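Local coordinates for Lin2111 protein (Listeria innocua, PDB 3EDP), which is of unknown function but probably acts as a DNA-binding transcription regulator of the GntR family, with a UTRA domain as the likely effector-sensing part, at residues Phe104-Ala109 against Asn122-Ser127; Pro201-Ser206 against Glu224-Thr229; Gly170-Phe175 against Phe209-Asp214. All blocks are in the same frame, centred on the assembly; numbering follows the deposited sequence.

Interaction 1 (Phe104-Ala109 against Asn122-Ser127); sequences FYIRKA and NELVYS
Tyr105 and Ser127 face each other as a hydrogen-bonded antiparallel pair, and two first torsions set the side-chain contacts of Tyr105 on Ser127 and of Arg107 on Val125. Tyr105 CG sits between its backbone N and carbonyl carbon (chi1 67°), and Ser127 CB lies over one ring face, offset toward the rim, 4.2 Å from the centroid: a CH-pi contact. Arg107 CG takes the same position (chi1 51°) and comes alongside Val125, with Arg107 CG 3.8 Å from Val125 CG2. Farther out, Arg107 NE donates in the guanidinium plane to Lys108 O at 2.9 Å. A bound glycerol, probably from the crystallisation liquor, is a further partner of Arg107 NH2.

On the face carrying Ile106 and Tyr126, Ile106 CG1 packs 3.7 Å from Tyr126 CE1, the two side chains lying side by side and pointing the same way. Phe104 CE1 reaches Tyr126 CD1 at 3.7 Å, with the ring planes inclined by 40°. Phe158 meets both of these rings, while Tyr72 and Val64 of the two-stranded sheet touch Ile106.

Reciprocal backbone bonds fix the register: Tyr105 and Ser127 exchange one pair, Arg107 and Val125 another, the latter with Val125 N to Arg107 O at 2.9 Å. Past the last bridge, Ala109 N still donates to Glu123 O at 2.8 Å. Strand 124-134 also bonds to strand 137-146, whereas strand 99-108 is outermost within this chain. The paired residues therefore form the edge, within this chain, of the antiparallel UTRA-domain sheet, joined through helix 110-117 and packed on one face against the wing hairpin of the winged-helix GntR domain.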
loop_
_atom_site.group_PDB
_atom_site.type_symbol
_atom_site.label_atom_id
_atom_site.label_comp_id
_atom_site.label_asym_id
_atom_site.label_seq_id
_atom_site.Cartn_x
_atom_site.Cartn_y
_atom_site.Cartn_z
ATOM N N PHE A 104 -4.942 -18.581 -11.989
ATOM C CA PHE A 104 -6.125 -17.779 -11.719
ATOM C C PHE A 104 -7.305 -18.735 -11.578
ATOM O O PHE A 104 -7.736 -19.345 -12.553
ATOM C CB PHE A 104 -6.348 -16.764 -12.849
ATOM C CG PHE A 104 -7.552 -15.874 -12.658
ATOM C CD1 PHE A 104 -8.022 -15.567 -11.392
ATOM C CD2 PHE A 104 -8.195 -15.317 -13.757
ATOM C CE1 PHE A 104 -9.126 -14.732 -11.220
ATOM C CE2 PHE A 104 -9.302 -14.492 -13.595
ATOM C CZ PHE A 104 -9.764 -14.195 -12.323
ATOM N N TYR A 105 -7.813 -18.892 -10.363
ATOM C CA TYR A 105 -8.940 -19.795 -10.166
ATOM C C TYR A 105 -9.767 -19.452 -8.933
ATOM O O TYR A 105 -9.376 -18.616 -8.111
ATOM C CB TYR A 105 -8.466 -21.253 -10.103
ATOM C CG TYR A 105 -7.624 -21.553 -8.881
ATOM C CD1 TYR A 105 -8.150 -22.255 -7.806
ATOM C CD2 TYR A 105 -6.310 -21.122 -8.799
ATOM C CE1 TYR A 105 -7.385 -22.528 -6.687
ATOM C CE2 TYR A 105 -5.535 -21.390 -7.688
ATOM C CZ TYR A 105 -6.078 -22.092 -6.634
ATOM O OH TYR A 105 -5.312 -22.365 -5.522
ATOM N N ILE A 106 -10.925 -20.097 -8.835
ATOM C CA ILE A 106 -11.814 -19.952 -7.695
ATOM C C ILE A 106 -11.682 -21.178 -6.803
ATOM O O ILE A 106 -11.560 -22.302 -7.293
ATOM C CB ILE A 106 -13.268 -19.842 -8.161
ATOM C CG1 ILE A 106 -13.413 -18.704 -9.178
ATOM C CG2 ILE A 106 -14.201 -19.683 -6.974
ATOM C CD1 ILE A 106 -14.774 -18.649 -9.839
ATOM N N ARG A 107 -11.721 -20.956 -5.496
ATOM C CA ARG A 107 -11.567 -22.018 -4.516
ATOM C C ARG A 107 -12.305 -21.602 -3.248
ATOM O O ARG A 107 -12.645 -20.431 -3.075
ATOM C CB ARG A 107 -10.087 -22.182 -4.183
ATOM C CG ARG A 107 -9.442 -20.833 -3.811
ATOM C CD ARG A 107 -8.108 -20.979 -3.081
ATOM N NE ARG A 107 -8.296 -21.213 -1.652
ATOM C CZ ARG A 107 -7.305 -21.470 -0.801
ATOM N NH1 ARG A 107 -6.052 -21.534 -1.238
ATOM N NH2 ARG A 107 -7.564 -21.669 0.488
ATOM N N LYS A 108 -12.538 -22.553 -2.351
ATOM C CA LYS A 108 -13.095 -22.219 -1.048
ATOM C C LYS A 108 -12.085 -21.407 -0.254
ATOM O O LYS A 108 -10.876 -21.533 -0.453
ATOM C CB LYS A 108 -13.490 -23.478 -0.279
ATOM C CG LYS A 108 -14.886 -23.985 -0.616
ATOM C CD LYS A 108 -15.067 -25.447 -0.236
ATOM C CE LYS A 108 -14.322 -26.358 -1.201
ATOM N NZ LYS A 108 -14.841 -27.756 -1.170
ATOM N N ALA A 109 -12.585 -20.561 0.639
ATOM C CA ALA A 109 -11.722 -19.723 1.451
ATOM C C ALA A 109 -10.863 -20.582 2.371
ATOM O O ALA A 109 -9.672 -20.325 2.530
ATOM C CB ALA A 109 -12.556 -18.727 2.263
ATOM N N ASN A 122 -16.451 -22.064 3.563
ATOM C CA ASN A 122 -16.895 -22.695 2.324
ATOM C C ASN A 122 -17.262 -21.689 1.237
ATOM O O ASN A 122 -17.585 -22.065 0.112
ATOM C CB ASN A 122 -18.089 -23.609 2.597
ATOM C CG ASN A 122 -19.228 -22.884 3.288
ATOM O OD1 ASN A 122 -19.066 -22.357 4.391
ATOM N ND2 ASN A 122 -20.391 -22.853 2.643
ATOM N N GLU A 123 -17.221 -20.408 1.576
ATOM C CA GLU A 123 -17.481 -19.366 0.594
ATOM C C GLU A 123 -16.262 -19.189 -0.308
ATOM O O GLU A 123 -15.150 -19.558 0.062
ATOM C CB GLU A 123 -17.877 -18.062 1.288
ATOM C CG GLU A 123 -19.228 -18.162 1.998
ATOM C CD GLU A 123 -19.583 -16.914 2.781
ATOM O OE1 GLU A 123 -20.758 -16.497 2.718
ATOM O OE2 GLU A 123 -18.693 -16.349 3.455
ATOM N N LEU A 124 -16.476 -18.639 -1.496
ATOM C CA LEU A 124 -15.452 -18.668 -2.527
ATOM C C LEU A 124 -14.594 -17.409 -2.592
ATOM O O LEU A 124 -15.054 -16.310 -2.281
ATOM C CB LEU A 124 -16.099 -18.929 -3.888
ATOM C CG LEU A 124 -16.993 -20.170 -3.936
ATOM C CD1 LEU A 124 -17.708 -20.249 -5.277
ATOM C CD2 LEU A 124 -16.181 -21.435 -3.666
ATOM N N VAL A 125 -13.347 -17.589 -3.020
ATOM C CA VAL A 125 -12.428 -16.493 -3.274
ATOM C C VAL A 125 -11.699 -16.745 -4.586
ATOM O O VAL A 125 -11.508 -17.892 -4.986
ATOM C CB VAL A 125 -11.368 -16.335 -2.139
ATOM C CG1 VAL A 125 -12.046 -16.122 -0.791
ATOM C CG2 VAL A 125 -10.435 -17.545 -2.085
ATOM N N TYR A 126 -11.308 -15.669 -5.261
ATOM C CA TYR A 126 -10.406 -15.774 -6.392
ATOM C C TYR A 126 -8.987 -15.863 -5.871
ATOM O O TYR A 126 -8.618 -15.180 -4.910
ATOM C CB TYR A 126 -10.502 -14.547 -7.290
ATOM C CG TYR A 126 -11.800 -14.409 -8.031
ATOM C CD1 TYR A 126 -12.081 -15.219 -9.129
ATOM C CD2 TYR A 126 -12.740 -13.456 -7.650
ATOM C CE1 TYR A 126 -13.267 -15.095 -9.820
ATOM C CE2 TYR A 126 -13.927 -13.316 -8.339
ATOM C CZ TYR A 126 -14.185 -14.145 -9.422
ATOM O OH TYR A 126 -15.361 -14.019 -10.113
ATOM N N SER A 127 -8.188 -16.695 -6.516
ATOM C CA SER A 127 -6.783 -16.808 -6.189
ATOM C C SER A 127 -6.002 -16.510 -7.451
ATOM O O SER A 127 -6.186 -17.170 -8.474
ATOM C CB SER A 127 -6.457 -18.210 -5.685
ATOM O OG SER A 127 -5.086 -18.311 -5.358
#

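Interaction 2 (Pro201-Ser206 against Glu224-Thr229); sequences PVFKLS and EDAEST
Pro201-Phe203 against Glu224-Ala226 is a backbone-led antiparallel contact at the open end of the hairpin formed by strands 201-211 and 215-225. Phe203 and Glu224 make the hydrogen-bonded pair: Phe203 N donates to Glu224 O at 2.8 Å, and Glu224 N returns a bond to Phe203 O at 3.0 Å. One residue beyond the end of its strand, Ala226 N still reaches Pro201 O at 3.1 Å, but the donor is tilted 35° from the carbonyl plane, as the chain begins to turn away.

The principal side-chain contact is a methyl over a ring. Phe203 CG stands anti to its carbonyl carbon (chi1 -73°), and Ala226 CB lies over one face, 3.8 Å from the ring centroid and only 16° off the normal, a CH-pi contact. Tyr231 of the same chain and Leu181 of the second subunit also pack on Phe203, so the ring lies at the contact with the second subunit. Val202 CG1 approaches Glu224 O at 3.3 Å, while Glu224 OE2 is held by His222.

Asp225 OD1 accepts from Glu227 N at 2.9 Å, met from above the carboxylate plane. This Asx turn ends the second strand of an antiparallel beta hairpin in the UTRA domain.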
loop_
_atom_site.group_PDB
_atom_site.type_symbol
_atom_site.label_atom_id
_atom_site.label_comp_id
_atom_site.label_asym_id
_atom_site.label_seq_id
_atom_site.Cartn_x
_atom_site.Cartn_y
_atom_site.Cartn_z
ATOM N N PRO A 201 16.761 -17.474 2.037
ATOM C CA PRO A 201 15.971 -16.465 2.761
ATOM C C PRO A 201 15.134 -15.612 1.827
ATOM O O PRO A 201 15.613 -15.166 0.783
ATOM C CB PRO A 201 17.034 -15.592 3.429
ATOM C CG PRO A 201 18.254 -15.764 2.596
ATOM C CD PRO A 201 18.195 -17.138 1.989
ATOM N N VAL A 202 13.892 -15.363 2.220
ATOM C CA VAL A 202 12.967 -14.615 1.381
ATOM C C VAL A 202 12.221 -13.557 2.195
ATOM O O VAL A 202 11.781 -13.833 3.310
ATOM C CB VAL A 202 11.946 -15.572 0.728
ATOM C CG1 VAL A 202 10.855 -14.786 0.021
ATOM C CG2 VAL A 202 12.651 -16.525 -0.233
ATOM N N PHE A 203 12.094 -12.349 1.644
ATOM C CA PHE A 203 11.220 -11.329 2.234
ATOM C C PHE A 203 9.774 -11.667 1.878
ATOM O O PHE A 203 9.460 -11.919 0.718
ATOM C CB PHE A 203 11.515 -9.922 1.690
ATOM C CG PHE A 203 12.788 -9.305 2.201
ATOM C CD1 PHE A 203 12.986 -9.101 3.556
ATOM C CD2 PHE A 203 13.771 -8.894 1.312
ATOM C CE1 PHE A 203 14.155 -8.522 4.022
ATOM C CE2 PHE A 203 14.940 -8.306 1.766
ATOM C CZ PHE A 203 15.135 -8.121 3.123
ATOM N N LYS A 204 8.902 -11.681 2.876
ATOM C CA LYS A 204 7.478 -11.840 2.627
ATOM C C LYS A 204 6.733 -10.602 3.133
ATOM O O LYS A 204 6.700 -10.325 4.330
ATOM C CB LYS A 204 6.939 -13.107 3.288
ATOM C CG LYS A 204 5.433 -13.288 3.153
ATOM C CD LYS A 204 4.936 -14.427 4.025
ATOM C CE LYS A 204 3.474 -14.760 3.750
ATOM N NZ LYS A 204 2.995 -15.785 4.715
ATOM N N LEU A 205 6.164 -9.852 2.195
ATOM C CA LEU A 205 5.403 -8.651 2.496
ATOM C C LEU A 205 3.919 -8.976 2.383
ATOM O O LEU A 205 3.398 -9.173 1.282
ATOM C CB LEU A 205 5.778 -7.544 1.502
ATOM C CG LEU A 205 4.995 -6.227 1.571
ATOM C CD1 LEU A 205 5.225 -5.526 2.915
ATOM C CD2 LEU A 205 5.364 -5.315 0.394
ATOM N N SER A 206 3.237 -9.057 3.520
ATOM C CA SER A 206 1.814 -9.373 3.506
ATOM C C SER A 206 1.010 -8.084 3.587
ATOM O O SER A 206 1.321 -7.202 4.384
ATOM C CB SER A 206 1.443 -10.311 4.660
ATOM O OG SER A 206 2.189 -11.512 4.604
ATOM N N GLU A 224 10.152 -11.648 -2.214
ATOM C CA GLU A 224 11.382 -11.241 -2.885
ATOM C C GLU A 224 12.576 -11.942 -2.264
ATOM O O GLU A 224 12.623 -12.157 -1.051
ATOM C CB GLU A 224 11.615 -9.735 -2.753
ATOM C CG GLU A 224 10.651 -8.861 -3.519
ATOM C CD GLU A 224 10.927 -7.371 -3.318
ATOM O OE1 GLU A 224 11.967 -7.017 -2.711
ATOM O OE2 GLU A 224 10.103 -6.553 -3.772
ATOM N N ASP A 225 13.543 -12.276 -3.105
ATOM C CA ASP A 225 14.814 -12.828 -2.664
ATOM C C ASP A 225 15.450 -11.866 -1.642
ATOM O O ASP A 225 15.572 -10.676 -1.901
ATOM C CB ASP A 225 15.716 -13.012 -3.886
ATOM C CG ASP A 225 17.038 -13.676 -3.552
ATOM O OD1 ASP A 225 17.314 -13.936 -2.358
ATOM O OD2 ASP A 225 17.804 -13.935 -4.502
ATOM N N ALA A 226 15.824 -12.375 -0.472
ATOM C CA ALA A 226 16.418 -11.527 0.563
ATOM C C ALA A 226 17.951 -11.596 0.587
ATOM O O ALA A 226 18.590 -10.968 1.422
ATOM C CB ALA A 226 15.844 -11.878 1.939
ATOM N N GLU A 227 18.541 -12.347 -0.329
ATOM C CA GLU A 227 19.992 -12.452 -0.347
ATOM C C GLU A 227 20.609 -11.072 -0.527
ATOM O O GLU A 227 20.086 -10.235 -1.261
ATOM C CB GLU A 227 20.472 -13.392 -1.454
ATOM C CG GLU A 227 21.987 -13.560 -1.487
ATOM C CD GLU A 227 22.472 -14.302 -2.720
ATOM O OE1 GLU A 227 22.168 -15.506 -2.849
ATOM O OE2 GLU A 227 23.162 -13.679 -3.554
ATOM N N SER A 228 21.725 -10.838 0.152
ATOM C CA SER A 228 22.432 -9.574 0.051
ATOM C C SER A 228 23.928 -9.822 0.181
ATOM O O SER A 228 24.359 -10.837 0.742
ATOM C CB SER A 228 21.959 -8.617 1.150
ATOM O OG SER A 228 22.748 -7.435 1.209
ATOM N N THR A 229 24.721 -8.895 -0.340
ATOM C CA THR A 229 26.161 -8.947 -0.142
ATOM C C THR A 229 26.541 -8.278 1.178
ATOM O O THR A 229 27.706 -8.277 1.559
ATOM C CB THR A 229 26.920 -8.273 -1.300
ATOM O OG1 THR A 229 26.422 -6.947 -1.485
ATOM C CG2 THR A 229 26.736 -9.059 -2.596
#

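Interaction 3 (Gly170-Phe175 against Phe209-Asp214); sequences GKYKLF and FYAEND
The ring of Phe175 carries Glu212 CG over the centre of one face, 3.6 Å from the centroid and 15° off the normal, a CH-pi contact made by the aliphatic part of the glutamate. The Phe209 ring is met differently: Leu174 CD1 lies at its edge, in plane, and also packs on Phe209 CB at 3.8 Å. Tyr172 has Lys171 CG over one ring face, toward the rim, while its own CB touches Ala211 CB at 3.7 Å.

Phe175 CG stands anti to the backbone N (chi1 172°), 3.5 Å from Glu212 CG, and the amide of the same residue is tied to the strand: Phe175 N donates to Tyr210 O at 2.8 Å, in the carbonyl plane. A water bridges the two backbones further along, donating to Lys173 O at 2.8 Å and accepting from Glu212 N at 2.9 Å. Ile164 and Val167 of helix 163-167 cover Leu174 and Phe209, respectively, and Asn162 of the second subunit bonds to Phe175 O.

The touching parts, 172-175 and 209-212, run 95° apart, so the loop crosses the strand end before strand 176-185 starts beside it: a loop leading into the strand that is outermost within this chain, beside the turn of the 201-211/215-225 hairpin of the UTRA domain.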
loop_
_atom_site.group_PDB
_atom_site.type_symbol
_atom_site.label_atom_id
_atom_site.label_comp_id
_atom_site.label_asym_id
_atom_site.label_seq_id
_atom_site.Cartn_x
_atom_site.Cartn_y
_atom_site.Cartn_z
ATOM N N GLY A 170 -13.943 -3.563 -6.924
ATOM C CA GLY A 170 -15.083 -4.392 -6.572
ATOM C C GLY A 170 -16.207 -3.613 -5.904
ATOM O O GLY A 170 -16.398 -2.423 -6.157
ATOM N N LYS A 171 -16.953 -4.300 -5.045
ATOM C CA LYS A 171 -18.106 -3.728 -4.351
ATOM C C LYS A 171 -17.755 -2.521 -3.469
ATOM O O LYS A 171 -18.480 -1.534 -3.446
ATOM C CB LYS A 171 -18.758 -4.821 -3.497
ATOM C CG LYS A 171 -20.130 -4.498 -2.946
ATOM C CD LYS A 171 -20.747 -5.748 -2.323
ATOM C CE LYS A 171 -22.014 -5.428 -1.550
ATOM N NZ LYS A 171 -22.508 -6.621 -0.808
ATOM N N TYR A 172 -16.640 -2.609 -2.747
ATOM C CA TYR A 172 -16.270 -1.593 -1.774
ATOM C C TYR A 172 -15.044 -0.800 -2.196
ATOM O O TYR A 172 -14.243 -1.252 -3.004
ATOM C CB TYR A 172 -16.017 -2.228 -0.407
ATOM C CG TYR A 172 -17.230 -2.884 0.190
ATOM C CD1 TYR A 172 -18.162 -2.145 0.906
ATOM C CD2 TYR A 172 -17.449 -4.249 0.037
ATOM C CE1 TYR A 172 -19.284 -2.748 1.453
ATOM C CE2 TYR A 172 -18.565 -4.861 0.580
ATOM C CZ TYR A 172 -19.479 -4.107 1.287
ATOM O OH TYR A 172 -20.588 -4.715 1.827
ATOM N N LYS A 173 -14.905 0.392 -1.633
ATOM C CA LYS A 173 -13.774 1.258 -1.942
ATOM C C LYS A 173 -12.626 0.955 -0.980
ATOM O O LYS A 173 -12.851 0.653 0.194
ATOM C CB LYS A 173 -14.220 2.727 -1.870
ATOM C CG LYS A 173 -13.115 3.739 -1.611
ATOM C CD LYS A 173 -12.185 3.895 -2.805
ATOM C CE LYS A 173 -10.988 4.782 -2.467
ATOM N NZ LYS A 173 -9.794 4.473 -3.305
ATOM N N LEU A 174 -11.401 0.986 -1.486
ATOM C CA LEU A 174 -10.229 0.826 -0.637
ATOM C C LEU A 174 -10.144 2.010 0.322
ATOM O O LEU A 174 -10.296 3.156 -0.091
ATOM C CB LEU A 174 -8.960 0.759 -1.482
ATOM C CG LEU A 174 -7.660 0.749 -0.680
ATOM C CD1 LEU A 174 -7.658 -0.406 0.311
ATOM C CD2 LEU A 174 -6.466 0.661 -1.615
ATOM N N PHE A 175 -9.897 1.734 1.598
ATOM C CA PHE A 175 -9.816 2.795 2.603
ATOM C C PHE A 175 -8.506 2.767 3.385
ATOM O O PHE A 175 -7.936 3.811 3.688
ATOM C CB PHE A 175 -10.991 2.702 3.578
ATOM C CG PHE A 175 -10.875 3.632 4.758
ATOM C CD1 PHE A 175 -11.015 5.000 4.593
ATOM C CD2 PHE A 175 -10.614 3.139 6.028
ATOM C CE1 PHE A 175 -10.897 5.859 5.678
ATOM C CE2 PHE A 175 -10.506 4.000 7.122
ATOM C CZ PHE A 175 -10.642 5.351 6.944
ATOM N N PHE A 209 -5.960 -5.367 2.573
ATOM C CA PHE A 209 -6.616 -4.138 2.145
ATOM C C PHE A 209 -7.993 -4.077 2.799
ATOM O O PHE A 209 -8.749 -5.058 2.769
ATOM C CB PHE A 209 -6.760 -4.090 0.625
ATOM C CG PHE A 209 -5.449 -4.085 -0.132
ATOM C CD1 PHE A 209 -4.877 -2.894 -0.547
ATOM C CD2 PHE A 209 -4.813 -5.272 -0.455
ATOM C CE1 PHE A 209 -3.684 -2.883 -1.265
ATOM C CE2 PHE A 209 -3.617 -5.271 -1.170
ATOM C CZ PHE A 209 -3.052 -4.074 -1.574
ATOM N N TYR A 210 -8.311 -2.935 3.398
ATOM C CA TYR A 210 -9.581 -2.757 4.094
ATOM C C TYR A 210 -10.455 -1.714 3.425
ATOM O O TYR A 210 -9.958 -0.691 2.951
ATOM C CB TYR A 210 -9.334 -2.294 5.535
ATOM C CG TYR A 210 -8.733 -3.343 6.440
ATOM C CD1 TYR A 210 -9.547 -4.148 7.226
ATOM C CD2 TYR A 210 -7.355 -3.522 6.521
ATOM C CE1 TYR A 210 -9.017 -5.103 8.061
ATOM C CE2 TYR A 210 -6.810 -4.481 7.366
ATOM C CZ TYR A 210 -7.651 -5.269 8.127
ATOM O OH TYR A 210 -7.141 -6.224 8.969
ATOM N N ALA A 211 -11.756 -1.987 3.396
ATOM C CA ALA A 211 -12.763 -0.952 3.212
ATOM C C ALA A 211 -13.009 -0.306 4.579
ATOM O O ALA A 211 -12.566 -0.830 5.600
ATOM C CB ALA A 211 -14.066 -1.552 2.667
ATOM N N GLU A 212 -13.716 0.821 4.598
ATOM C CA GLU A 212 -14.068 1.486 5.853
ATOM C C GLU A 212 -14.721 0.530 6.848
ATOM O O GLU A 212 -15.321 -0.476 6.461
ATOM C CB GLU A 212 -14.993 2.681 5.599
ATOM C CG GLU A 212 -14.271 4.018 5.563
ATOM C CD GLU A 212 -15.219 5.193 5.459
ATOM O OE1 GLU A 212 -15.723 5.447 4.344
ATOM O OE2 GLU A 212 -15.448 5.873 6.484
ATOM N N ASN A 213 -14.596 0.854 8.132
ATOM C CA ASN A 213 -15.232 0.085 9.209
ATOM C C ASN A 213 -14.654 -1.314 9.389
ATOM O O ASN A 213 -15.377 -2.269 9.677
ATOM C CB ASN A 213 -16.754 0.014 9.022
ATOM C CG ASN A 213 -17.488 -0.356 10.308
ATOM O OD1 ASN A 213 -17.034 -0.044 11.413
ATOM N ND2 ASN A 213 -18.632 -1.018 10.166
ATOM N N ASP A 214 -13.345 -1.428 9.201
ATOM C CA ASP A 214 -12.613 -2.629 9.569
ATOM C C ASP A 214 -13.029 -3.847 8.744
ATOM O O ASP A 214 -13.062 -4.963 9.255
ATOM C CB ASP A 214 -12.799 -2.919 11.061
ATOM C CG ASP A 214 -11.808 -3.939 11.581
ATOM O OD1 ASP A 214 -10.685 -3.994 11.038
ATOM O OD2 ASP A 214 -12.151 -4.686 12.522
HETATM O O HOH W 1 -14.511 1.907 2.000
#

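All three contacts reach the antiparallel sheet of the UTRA domain, interaction 3 through the loop before strand 176-185; the strand order is 99-108, 124-134, 137-146, 215-225, 201-211, 176-185. Interaction 1 joins the first two strands and closes along the chain before the others open. Interactions 2 and 3 alternate in sequence and share strand 201-211: interaction 2 lies at its start, interaction 3 at its far end, with centres 29 Å apart. Interaction 1 is 27 Å from interaction 2 and 19 Å from interaction 3, centre to centre. The sheet thus links a region packed against the probable DNA-binding domain to two places that touch the second subunit, within one continuous framework.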